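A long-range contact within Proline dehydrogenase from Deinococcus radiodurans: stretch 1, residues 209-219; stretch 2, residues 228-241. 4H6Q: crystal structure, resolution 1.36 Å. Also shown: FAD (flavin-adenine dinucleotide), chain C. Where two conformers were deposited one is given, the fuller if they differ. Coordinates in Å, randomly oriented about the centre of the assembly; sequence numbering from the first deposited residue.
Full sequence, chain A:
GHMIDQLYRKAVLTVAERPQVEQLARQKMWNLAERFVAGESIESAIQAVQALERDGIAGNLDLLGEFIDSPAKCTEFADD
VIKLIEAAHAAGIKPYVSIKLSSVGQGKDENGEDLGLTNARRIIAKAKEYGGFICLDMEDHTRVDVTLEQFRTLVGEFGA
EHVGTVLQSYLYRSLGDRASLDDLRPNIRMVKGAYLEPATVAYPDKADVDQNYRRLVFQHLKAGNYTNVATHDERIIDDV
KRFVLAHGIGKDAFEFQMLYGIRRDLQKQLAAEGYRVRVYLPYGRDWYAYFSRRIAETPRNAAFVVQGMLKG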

ATOM      1  N   VAL A 209       3.398  17.452  -9.361  1.00 16.07           N
ATOM      2  CA  VAL A 209       3.230  16.169  -8.659  1.00 15.26           C
ATOM      3  C   VAL A 209       4.511  15.793  -7.943  1.00 14.47           C
ATOM      4  O   VAL A 209       4.481  15.371  -6.766  1.00 14.94           O
ATOM      5  CB  VAL A 209       2.841  15.044  -9.641  1.00 16.26           C
ATOM      6  CG1 VAL A 209       2.714  13.695  -8.892  1.00 16.80           C
ATOM      7  CG2 VAL A 209       1.520  15.390 -10.305  1.00 15.77           C
ATOM      8  N   ASP A 210       5.643  15.927  -8.635  1.00 14.38           N
ATOM      9  CA  ASP A 210       6.939  15.526  -8.063  1.00 14.75           C
ATOM     10  C   ASP A 210       7.406  16.461  -6.924  1.00 14.43           C
ATOM     11  O   ASP A 210       7.997  15.986  -5.939  1.00 15.79           O
ATOM     12  CB  ASP A 210       8.019  15.456  -9.150  1.00 16.99           C
ATOM     13  CG  ASP A 210       7.784  14.314 -10.132  1.00 17.56           C
ATOM     14  OD1 ASP A 210       6.919  13.435  -9.852  1.00 17.44           O
ATOM     15  OD2 ASP A 210       8.471  14.316 -11.201  1.00 20.66           O
ATOM     16  N   GLN A 211       7.188  17.768  -7.066  1.00 16.16           N
ATOM     17  CA  GLN A 211       7.514  18.693  -5.999  1.00 17.07           C
ATOM     18  C   GLN A 211       6.641  18.468  -4.774  1.00 16.59           C
ATOM     19  O   GLN A 211       7.127  18.492  -3.629  1.00 16.38           O
ATOM     20  CB  GLN A 211       7.407  20.141  -6.456  1.00 19.76           C
ATOM     21  CG  GLN A 211       8.187  21.051  -5.521  1.00 28.12           C
ATOM     22  CD  GLN A 211       9.673  20.579  -5.310  1.00 36.73           C
ATOM     23  OE1 GLN A 211      10.361  20.083  -6.242  1.00 40.30           O
ATOM     24  NE2 GLN A 211      10.151  20.735  -4.094  1.00 40.07           N
ATOM     25  N   ASN A 212       5.351  18.242  -5.017  1.00 15.78           N
ATOM     26  CA  ASN A 212       4.410  18.050  -3.913  1.00 14.21           C
ATOM     27  C   ASN A 212       4.743  16.754  -3.179  1.00 14.15           C
ATOM     28  O   ASN A 212       4.541  16.661  -1.962  1.00 13.61           O
ATOM     29  CB  ASN A 212       2.956  18.050  -4.410  1.00 14.96           C
ATOM     30  CG  ASN A 212       1.987  18.381  -3.313  1.00 15.90           C
ATOM     31  OD1 ASN A 212       2.187  19.364  -2.587  1.00 18.48           O
ATOM     32  ND2 ASN A 212       0.911  17.607  -3.186  1.00 15.84           N
ATOM     33  N   TYR A 213       5.259  15.758  -3.914  1.00 12.73           N
ATOM     34  CA  TYR A 213       5.725  14.518  -3.309  1.00 11.71           C
ATOM     35  C   TYR A 213       6.812  14.792  -2.272  1.00 11.91           C
ATOM     36  O   TYR A 213       6.750  14.301  -1.107  1.00 12.17           O
ATOM     37  CB  TYR A 213       6.209  13.546  -4.399  1.00 11.28           C
ATOM     38  CG  TYR A 213       6.506  12.161  -3.859  1.00 11.04           C
ATOM     39  CD1 TYR A 213       5.571  11.141  -3.960  1.00 10.69           C
ATOM     40  CD2 TYR A 213       7.739  11.876  -3.214  1.00 11.36           C
ATOM     41  CE1 TYR A 213       5.828   9.856  -3.453  1.00 10.49           C
ATOM     42  CE2 TYR A 213       7.995  10.622  -2.727  1.00 11.13           C
ATOM     43  CZ  TYR A 213       7.046   9.628  -2.826  1.00 10.01           C
ATOM     44  OH  TYR A 213       7.318   8.390  -2.276  1.00 10.76           O
ATOM     45  N   ARG A 214       7.813  15.574  -2.660  1.00 13.11           N
ATOM     46  CA  ARG A 214       8.851  15.962  -1.715  1.00 13.81           C
ATOM     47  C   ARG A 214       8.283  16.689  -0.500  1.00 13.89           C
ATOM     48  O   ARG A 214       8.692  16.394   0.621  1.00 13.73           O
ATOM     49  CB  ARG A 214       9.916  16.812  -2.406  1.00 15.44           C
ATOM     50  CG  ARG A 214      10.702  16.054  -3.456  1.00 15.40           C
ATOM     51  CD  ARG A 214      11.604  17.031  -4.216  1.00 18.20           C
ATOM     52  NE  ARG A 214      12.591  16.373  -5.064  1.00 19.50           N
ATOM     53  CZ  ARG A 214      12.342  15.883  -6.263  1.00 21.77           C
ATOM     54  NH1 ARG A 214      11.113  15.989  -6.781  1.00 23.23           N
ATOM     55  NH2 ARG A 214      13.343  15.323  -6.958  1.00 22.14           N
ATOM     56  N   ARG A 215       7.370  17.649  -0.697  1.00 14.13           N
ATOM     57  CA  ARG A 215       6.797  18.376   0.442  1.00 15.50           C
ATOM     58  C   ARG A 215       6.115  17.408   1.403  1.00 14.38           C
ATOM     59  O   ARG A 215       6.259  17.540   2.618  1.00 14.78           O
ATOM     60  CB  ARG A 215       5.807  19.477  -0.030  1.00 16.72           C
ATOM     61  CG  ARG A 215       6.462  20.590  -0.828  1.00 20.48           C
ATOM     62  CD  ARG A 215       5.485  21.763  -1.047  1.00 25.65           C
ATOM     63  NE  ARG A 215       4.467  21.420  -2.037  1.00 33.75           N
ATOM     64  CZ  ARG A 215       4.425  21.913  -3.275  1.00 36.76           C
ATOM     65  NH1 ARG A 215       5.340  22.801  -3.666  1.00 39.58           N
ATOM     66  NH2 ARG A 215       3.468  21.541  -4.113  1.00 34.90           N
ATOM     67  N   LEU A 216       5.374  16.426   0.883  1.00 12.80           N
ATOM     68  CA  LEU A 216       4.681  15.487   1.765  1.00 12.38           C
ATOM     69  C   LEU A 216       5.688  14.683   2.612  1.00 11.48           C
ATOM     70  O   LEU A 216       5.507  14.521   3.828  1.00 12.19           O
ATOM     71  CB  LEU A 216       3.816  14.507   0.948  1.00 12.56           C
ATOM     72  CG  LEU A 216       2.451  15.061   0.548  1.00 13.78           C
ATOM     73  CD1 LEU A 216       1.869  14.131  -0.499  1.00 15.80           C
ATOM     74  CD2 LEU A 216       1.513  15.156   1.777  1.00 13.75           C
ATOM     75  N   VAL A 217       6.685  14.094   1.958  1.00 10.98           N
ATOM     76  CA  VAL A 217       7.694  13.280   2.647  1.00 10.78           C
ATOM     77  C   VAL A 217       8.434  14.140   3.662  1.00 11.10           C
ATOM     78  O   VAL A 217       8.588  13.728   4.823  1.00 12.63           O
ATOM     79  CB  VAL A 217       8.676  12.656   1.637  1.00 10.63           C
ATOM     80  CG1 VAL A 217       9.914  12.061   2.344  1.00 13.44           C
ATOM     81  CG2 VAL A 217       7.980  11.584   0.803  1.00 11.37           C
ATOM     82  N   PHE A 218       8.913  15.311   3.242  1.00 11.32           N
ATOM     83  CA  PHE A 218       9.757  16.135   4.094  1.00 12.38           C
ATOM     84  C   PHE A 218       8.955  16.636   5.299  1.00 12.76           C
ATOM     85  O   PHE A 218       9.465  16.669   6.439  1.00 12.72           O
ATOM     86  CB  PHE A 218      10.319  17.331   3.314  1.00 13.45           C
ATOM     87  CG  PHE A 218      11.283  16.954   2.215  1.00 13.13           C
ATOM     88  CD1 PHE A 218      11.771  15.649   2.085  1.00 14.88           C
ATOM     89  CD2 PHE A 218      11.677  17.913   1.281  1.00 14.35           C
ATOM     90  CE1 PHE A 218      12.672  15.326   1.031  1.00 15.72           C
ATOM     91  CE2 PHE A 218      12.572  17.592   0.222  1.00 17.53           C
ATOM     92  CZ  PHE A 218      13.063  16.306   0.104  1.00 17.46           C
ATOM     93  N   GLN A 219       7.699  17.027   5.099  1.00 12.87           N
ATOM     94  CA  GLN A 219       6.879  17.509   6.217  0.55 12.76           C
ATOM     95  C   GLN A 219       6.563  16.375   7.195  1.00 12.75           C
ATOM     96  O   GLN A 219       6.510  16.586   8.409  1.00 14.57           O
ATOM     97  CB  GLN A 219       5.570  18.155   5.711  0.55 16.55           C
ATOM     98  CG  GLN A 219       5.753  19.528   5.056  0.55 19.17           C
ATOM     99  CD  GLN A 219       6.331  20.536   6.017  0.55 23.76           C
ATOM    100  OE1 GLN A 219       5.747  20.812   7.079  0.55 24.74           O
ATOM    101  NE2 GLN A 219       7.495  21.076   5.674  0.55 26.00           N
ATOM    102  N   ASN A 228       6.612   6.190   4.769  1.00  9.00           N
ATOM    103  CA  ASN A 228       6.971   5.198   3.750  1.00  7.90           C
ATOM    104  C   ASN A 228       7.122   5.934   2.425  1.00  7.81           C
ATOM    105  O   ASN A 228       6.137   6.513   1.930  1.00  9.23           O
ATOM    106  CB  ASN A 228       5.932   4.055   3.663  1.00  7.96           C
ATOM    107  CG  ASN A 228       5.558   3.530   5.019  1.00  8.04           C
ATOM    108  OD1 ASN A 228       6.422   3.003   5.745  1.00  9.31           O
ATOM    109  ND2 ASN A 228       4.282   3.692   5.416  1.00  9.61           N
ATOM    110  N   VAL A 229       8.337   5.936   1.896  1.00  7.89           N
ATOM    111  CA  VAL A 229       8.635   6.686   0.672  1.00  8.51           C
ATOM    112  C   VAL A 229       8.441   5.720  -0.502  1.00  8.85           C
ATOM    113  O   VAL A 229       9.366   4.996  -0.898  1.00  8.48           O
ATOM    114  CB  VAL A 229      10.068   7.254   0.732  1.00  8.68           C
ATOM    115  CG1 VAL A 229      10.399   8.073  -0.527  1.00 10.05           C
ATOM    116  CG2 VAL A 229      10.221   8.144   1.978  1.00 10.56           C
ATOM    117  N   ALA A 230       7.188   5.648  -0.979  1.00  9.22           N
ATOM    118  CA  ALA A 230       6.791   4.654  -1.985  1.00  8.42           C
ATOM    119  C   ALA A 230       6.905   5.236  -3.385  1.00  9.23           C
ATOM    120  O   ALA A 230       6.003   5.957  -3.838  1.00 10.73           O
ATOM    121  CB  ALA A 230       5.352   4.200  -1.713  1.00  8.86           C
ATOM    122  N   THR A 231       8.014   4.943  -4.048  1.00  9.67           N
ATOM    123  CA  THR A 231       8.268   5.425  -5.401  1.00  9.50           C
ATOM    124  C   THR A 231       9.410   4.654  -6.011  1.00 10.26           C
ATOM    125  O   THR A 231      10.255   4.088  -5.272  1.00 11.09           O
ATOM    126  CB  THR A 231       8.604   6.958  -5.414  1.00  9.92           C
ATOM    127  OG1 THR A 231       8.716   7.420  -6.766  1.00 11.04           O
ATOM    128  CG2 THR A 231       9.938   7.286  -4.679  1.00 12.41           C
ATOM    129  N   HIS A 232       9.449   4.618  -7.346  1.00 10.93           N
ATOM    130  CA  HIS A 232      10.603   4.053  -8.052  1.00 11.28           C
ATOM    131  C   HIS A 232      11.398   5.165  -8.761  1.00 12.14           C
ATOM    132  O   HIS A 232      12.293   4.887  -9.569  1.00 13.41           O
ATOM    133  CB  HIS A 232      10.171   2.997  -9.071  1.00 11.94           C
ATOM    134  CG  HIS A 232       9.066   2.108  -8.574  1.00 10.39           C
ATOM    135  ND1 HIS A 232       7.731   2.416  -8.780  1.00 11.54           N
ATOM    136  CD2 HIS A 232       9.087   0.927  -7.894  1.00 10.96           C
ATOM    137  CE1 HIS A 232       6.980   1.475  -8.223  1.00 10.70           C
ATOM    138  NE2 HIS A 232       7.783   0.558  -7.681  1.00 10.91           N
ATOM    139  N   ASP A 233      11.056   6.421  -8.460  1.00 12.58           N
ATOM    140  CA  ASP A 233      11.695   7.582  -9.104  1.00 13.05           C
ATOM    141  C   ASP A 233      13.044   7.873  -8.413  1.00 13.70           C
ATOM    142  O   ASP A 233      13.089   8.314  -7.275  1.00 13.93           O
ATOM    143  CB  ASP A 233      10.740   8.785  -9.008  1.00 12.50           C
ATOM    144  CG  ASP A 233      11.287  10.031  -9.636  1.00 12.84           C
ATOM    145  OD1 ASP A 233      12.522  10.219  -9.781  1.00 15.62           O
ATOM    146  OD2 ASP A 233      10.442  10.905  -9.959  1.00 16.17           O
ATOM    147  N   GLU A 234      14.137   7.589  -9.116  1.00 13.80           N
ATOM    148  CA  GLU A 234      15.469   7.670  -8.531  1.00 15.45           C
ATOM    149  C   GLU A 234      15.860   9.096  -8.152  1.00 14.31           C
ATOM    150  O   GLU A 234      16.618   9.305  -7.183  1.00 15.42           O
ATOM    151  CB  GLU A 234      16.499   7.099  -9.498  1.00 20.70           C
ATOM    152  CG  GLU A 234      17.006   5.790  -9.082  1.00 26.87           C
ATOM    153  CD  GLU A 234      18.284   5.367  -9.758  1.00 28.01           C
ATOM    154  OE1 GLU A 234      18.170   4.988 -10.940  1.00 28.59           O
ATOM    155  OE2 GLU A 234      19.390   5.406  -9.129  1.00 27.58           O
ATOM    156  N   ARG A 235      15.370  10.085  -8.909  1.00 15.48           N
ATOM    157  CA  ARG A 235      15.668  11.485  -8.579  1.00 16.58           C
ATOM    158  C   ARG A 235      15.068  11.817  -7.200  1.00 14.06           C
ATOM    159  O   ARG A 235      15.716  12.471  -6.363  1.00 16.31           O
ATOM    160  CB  ARG A 235      15.115  12.450  -9.619  1.00 21.36           C
ATOM    161  N   ILE A 236      13.850  11.343  -6.957  1.00 12.83           N
ATOM    162  CA  ILE A 236      13.210  11.574  -5.663  1.00 13.50           C
ATOM    163  C   ILE A 236      13.924  10.781  -4.555  1.00 12.19           C
ATOM    164  O   ILE A 236      14.204  11.331  -3.464  1.00 13.24           O
ATOM    165  CB  ILE A 236      11.695  11.271  -5.715  1.00 13.55           C
ATOM    166  CG1 ILE A 236      11.017  12.343  -6.551  1.00 15.29           C
ATOM    167  CG2 ILE A 236      11.129  11.204  -4.261  1.00 14.49           C
ATOM    168  CD1 ILE A 236       9.560  11.986  -6.888  1.00 16.34           C
ATOM    169  N   ILE A 237      14.208   9.514  -4.826  1.00 11.57           N
ATOM    170  CA  ILE A 237      14.887   8.675  -3.822  1.00 11.02           C
ATOM    171  C   ILE A 237      16.225   9.330  -3.425  1.00 11.19           C
ATOM    172  O   ILE A 237      16.558   9.394  -2.224  1.00 11.97           O
ATOM    173  CB  ILE A 237      15.105   7.243  -4.377  1.00 11.18           C
ATOM    174  CG1 ILE A 237      13.752   6.504  -4.464  1.00 12.45           C
ATOM    175  CG2 ILE A 237      16.137   6.442  -3.555  1.00 12.30           C
ATOM    176  CD1 ILE A 237      13.719   5.299  -5.351  1.00 14.13           C
ATOM    177  N   ASP A 238      17.028   9.785  -4.389  1.00 11.99           N
ATOM    178  CA  ASP A 238      18.304  10.408  -4.049  1.00 12.92           C
ATOM    179  C   ASP A 238      18.094  11.678  -3.210  1.00 12.44           C
ATOM    180  O   ASP A 238      18.870  11.956  -2.286  1.00 13.85           O
ATOM    181  CB  ASP A 238      19.114  10.761  -5.302  1.00 14.51           C
ATOM    182  CG  ASP A 238      19.619   9.544  -6.050  1.00 20.44           C
ATOM    183  OD1 ASP A 238      19.625   8.450  -5.465  1.00 21.48           O
ATOM    184  OD2 ASP A 238      19.999   9.690  -7.242  1.00 23.32           O
ATOM    185  N   ASP A 239      17.052  12.451  -3.508  1.00 12.05           N
ATOM    186  CA  ASP A 239      16.794  13.679  -2.751  1.00 12.63           C
ATOM    187  C   ASP A 239      16.321  13.338  -1.328  1.00 12.25           C
ATOM    188  O   ASP A 239      16.654  14.056  -0.382  1.00 12.74           O
ATOM    189  CB  ASP A 239      15.752  14.559  -3.454  1.00 14.59           C
ATOM    190  CG  ASP A 239      15.756  15.968  -2.950  1.00 20.33           C
ATOM    191  OD1 ASP A 239      16.823  16.474  -2.537  1.00 22.10           O
ATOM    192  OD2 ASP A 239      14.687  16.601  -3.028  1.00 24.53           O
ATOM    193  N   VAL A 240      15.559  12.249  -1.165  1.00 11.61           N
ATOM    194  CA  VAL A 240      15.174  11.809   0.187  1.00 11.45           C
ATOM    195  C   VAL A 240      16.411  11.386   0.994  1.00 10.96           C
ATOM    196  O   VAL A 240      16.538  11.744   2.164  1.00 12.11           O
ATOM    197  CB  VAL A 240      14.085  10.718   0.163  1.00 12.05           C
ATOM    198  CG1 VAL A 240      13.863  10.118   1.583  1.00 13.75           C
ATOM    199  CG2 VAL A 240      12.777  11.309  -0.404  1.00 14.16           C
ATOM    200  N   LYS A 241      17.336  10.645   0.371  1.00 11.31           N
ATOM    201  CA  LYS A 241      18.573  10.263   1.052  0.57 11.20           C
ATOM    202  C   LYS A 241      19.300  11.513   1.524  1.00 11.76           C
ATOM    203  O   LYS A 241      19.822  11.575   2.664  1.00 12.14           O
ATOM    204  CB  LYS A 241      19.526   9.465   0.149  0.57 12.59           C
ATOM    205  CG  LYS A 241      19.009   8.136  -0.339  0.57 14.45           C
ATOM    206  CD  LYS A 241      20.133   7.378  -1.005  0.57 15.92           C
ATOM    207  CE  LYS A 241      19.598   6.198  -1.720  0.57 16.25           C
ATOM    208  NZ  LYS A 241      20.613   5.372  -2.445  0.57 17.02           N
TER
HETATM  209  PA  FAD C2001       6.878   7.442 -12.006  0.55 14.40           P
HETATM  210  O1A FAD C2001       7.271   8.917 -12.138  0.55 15.96           O
HETATM  211  O2A FAD C2001       5.588   7.017 -12.578  0.55 18.64           O
HETATM  212  O5B FAD C2001       7.892   6.470 -12.538  0.55 12.22           O
HETATM  213  C5B FAD C2001       9.248   6.567 -12.132  0.55 12.38           C
HETATM  214  C4B FAD C2001      10.134   5.514 -12.765  0.55 11.53           C
HETATM  215  O4B FAD C2001       9.881   4.296 -12.104  0.55 10.79           O
HETATM  216  C3B FAD C2001       9.828   5.228 -14.191  0.55 13.61           C
HETATM  217  O3B FAD C2001      10.412   6.132 -15.115  0.55 16.46           O
HETATM  218  C2B FAD C2001      10.327   3.839 -14.310  0.55 11.61           C
HETATM  219  O2B FAD C2001      11.736   3.779 -14.322  0.55 15.55           O
HETATM  220  C1B FAD C2001       9.834   3.247 -13.029  0.55 10.69           C
HETATM  221  N9A FAD C2001       8.469   2.725 -13.102  0.55  9.62           N
HETATM  222  C8A FAD C2001       7.374   3.149 -12.351  0.55 10.01           C
HETATM  223  N7A FAD C2001       6.273   2.461 -12.652  0.55  9.02           N
HETATM  224  C5A FAD C2001       6.643   1.519 -13.609  0.55  7.85           C
HETATM  225  C6A FAD C2001       5.957   0.541 -14.305  0.55  9.64           C
HETATM  226  N6A FAD C2001       4.568   0.300 -14.083  0.55 10.71           N
HETATM  227  N1A FAD C2001       6.637  -0.198 -15.195  0.55 10.89           N
HETATM  228  C2A FAD C2001       7.953  -0.014 -15.426  0.55 12.06           C
HETATM  229  N3A FAD C2001       8.669   0.924 -14.787  0.55 10.34           N
HETATM  230  C4A FAD C2001       8.033   1.668 -13.888  0.55  9.21           C
HETATM  231  N1  FAD C2001      -0.990   5.067  -5.492  0.55  8.53           N
HETATM  232  C2  FAD C2001      -2.255   5.222  -5.015  0.55  8.69           C
HETATM  233  O2  FAD C2001      -3.021   6.088  -5.635  0.55  7.61           O
HETATM  234  N3  FAD C2001      -2.728   4.539  -3.928  0.55  9.52           N
HETATM  235  C4  FAD C2001      -1.930   3.627  -3.248  0.55  9.88           C
HETATM  236  O4  FAD C2001      -2.420   2.948  -2.190  0.55 10.22           O
HETATM  237  C4X FAD C2001      -0.562   3.416  -3.725  0.55  9.57           C
HETATM  238  N5  FAD C2001       0.274   2.530  -3.094  0.55  8.53           N
HETATM  239  C5X FAD C2001       1.559   2.416  -3.576  0.55  6.88           C
HETATM  240  C6  FAD C2001       2.443   1.525  -2.946  0.55  6.56           C
HETATM  241  C7  FAD C2001       3.780   1.411  -3.405  0.55  7.52           C
HETATM  242  C7M FAD C2001       4.744   0.445  -2.720  0.55  9.74           C
HETATM  243  C8  FAD C2001       4.199   2.204  -4.500  0.55  6.68           C
HETATM  244  C8M FAD C2001       5.610   2.120  -5.015  0.55  6.42           C
HETATM  245  C9  FAD C2001       3.296   3.064  -5.145  0.55  7.04           C
HETATM  246  C9A FAD C2001       2.001   3.186  -4.679  0.55  8.79           C
HETATM  247  N10 FAD C2001       1.131   4.085  -5.326  0.55 11.44           N
HETATM  248  C10 FAD C2001      -0.155   4.195  -4.859  0.55  9.36           C
HETATM  249  C1' FAD C2001       1.559   4.923  -6.434  0.55 13.33           C
HETATM  250  C2' FAD C2001       1.214   4.463  -7.816  0.55 16.62           C
HETATM  251  O2' FAD C2001       1.213   3.041  -7.770  0.55 17.79           O
HETATM  252  C3' FAD C2001       2.262   5.312  -8.576  0.55 19.73           C
HETATM  253  O3' FAD C2001       1.785   6.505  -9.122  0.55 17.45           O
HETATM  254  C4' FAD C2001       3.131   4.620  -9.551  0.55 21.36           C
HETATM  255  O4' FAD C2001       3.780   3.641  -8.820  0.55 21.81           O
HETATM  256  C5' FAD C2001       4.111   5.631 -10.128  0.55 18.59           C
HETATM  257  O5' FAD C2001       5.405   5.134  -9.976  0.55 13.44           O
HETATM  258  P   FAD C2001       6.599   6.012  -9.396  0.55 10.42           P
HETATM  259  O1P FAD C2001       6.375   6.819  -8.080  0.55  9.51           O
HETATM  260  O2P FAD C2001       7.809   5.048  -9.532  0.55 13.71           O
HETATM  261  O3P FAD C2001       6.965   7.108 -10.524  0.55 13.05           O
HETATM  262  O   HOH W   1      11.060  13.417 -10.644  1.00 30.66           O

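This contact illustrates a common principle of α/β packing: a helix lies against a strand and the helix that follows it through a mainly apolar seam, with polar interactions set along the margin. Helix 209-219 runs nearly antiparallel to strand 228-230, at 163°, and crosses helix 234-241 at -29°, the two helix axes approaching to 11.0 Å. At that separation side chains, not backbones, must fill the gap.

Tyr-213 and Ile-236 are the residues most covered in this contact, each the largest contributor on its side. Both direct their CA-to-CB bonds toward the opposing stretch, and Tyr-213 CE2 meets Ile-236 CG2 at 3.5 Å. The tyrosine side chain reaches on to the strand, where its OH lies 3.6 Å from Val-229 CG1, which sits at the ring edge. One turn along the helix, Val-217 continues the seam: its CG1 is 3.9 Å from Val-229 CG2 and 4.0 Å from Val-240 CG2, so a single methyl touches both strand and helix.

Arg-214 shows how a long side chain can serve two purposes. Its CA-to-CB bond points sideways, yet extended chi2 and chi3 (both t) carry the guanidinium across to Asp-239, where NE donates to OD2 at 2.9 Å in a salt bridge. The carboxylate oxygen lies near the guanidinium plane, which leaves a face free to cover Ile-236, with NH1 3.7 Å from CG1. Asp-239 OD2 also lies at the edge of the Phe-218 ring, 3.5 Å from CZ.

Like charges meet where Asp-210 OD2 and Asp-233 OD2 approach to 4.1 Å; a water donates to both, at 2.8 Å and 2.7 Å respectively, and bridges them. Asp-233 also caps the second helix, its OD1 accepting weak bonds from Arg-235 N (3.0 Å) and Ile-236 N (3.3 Å).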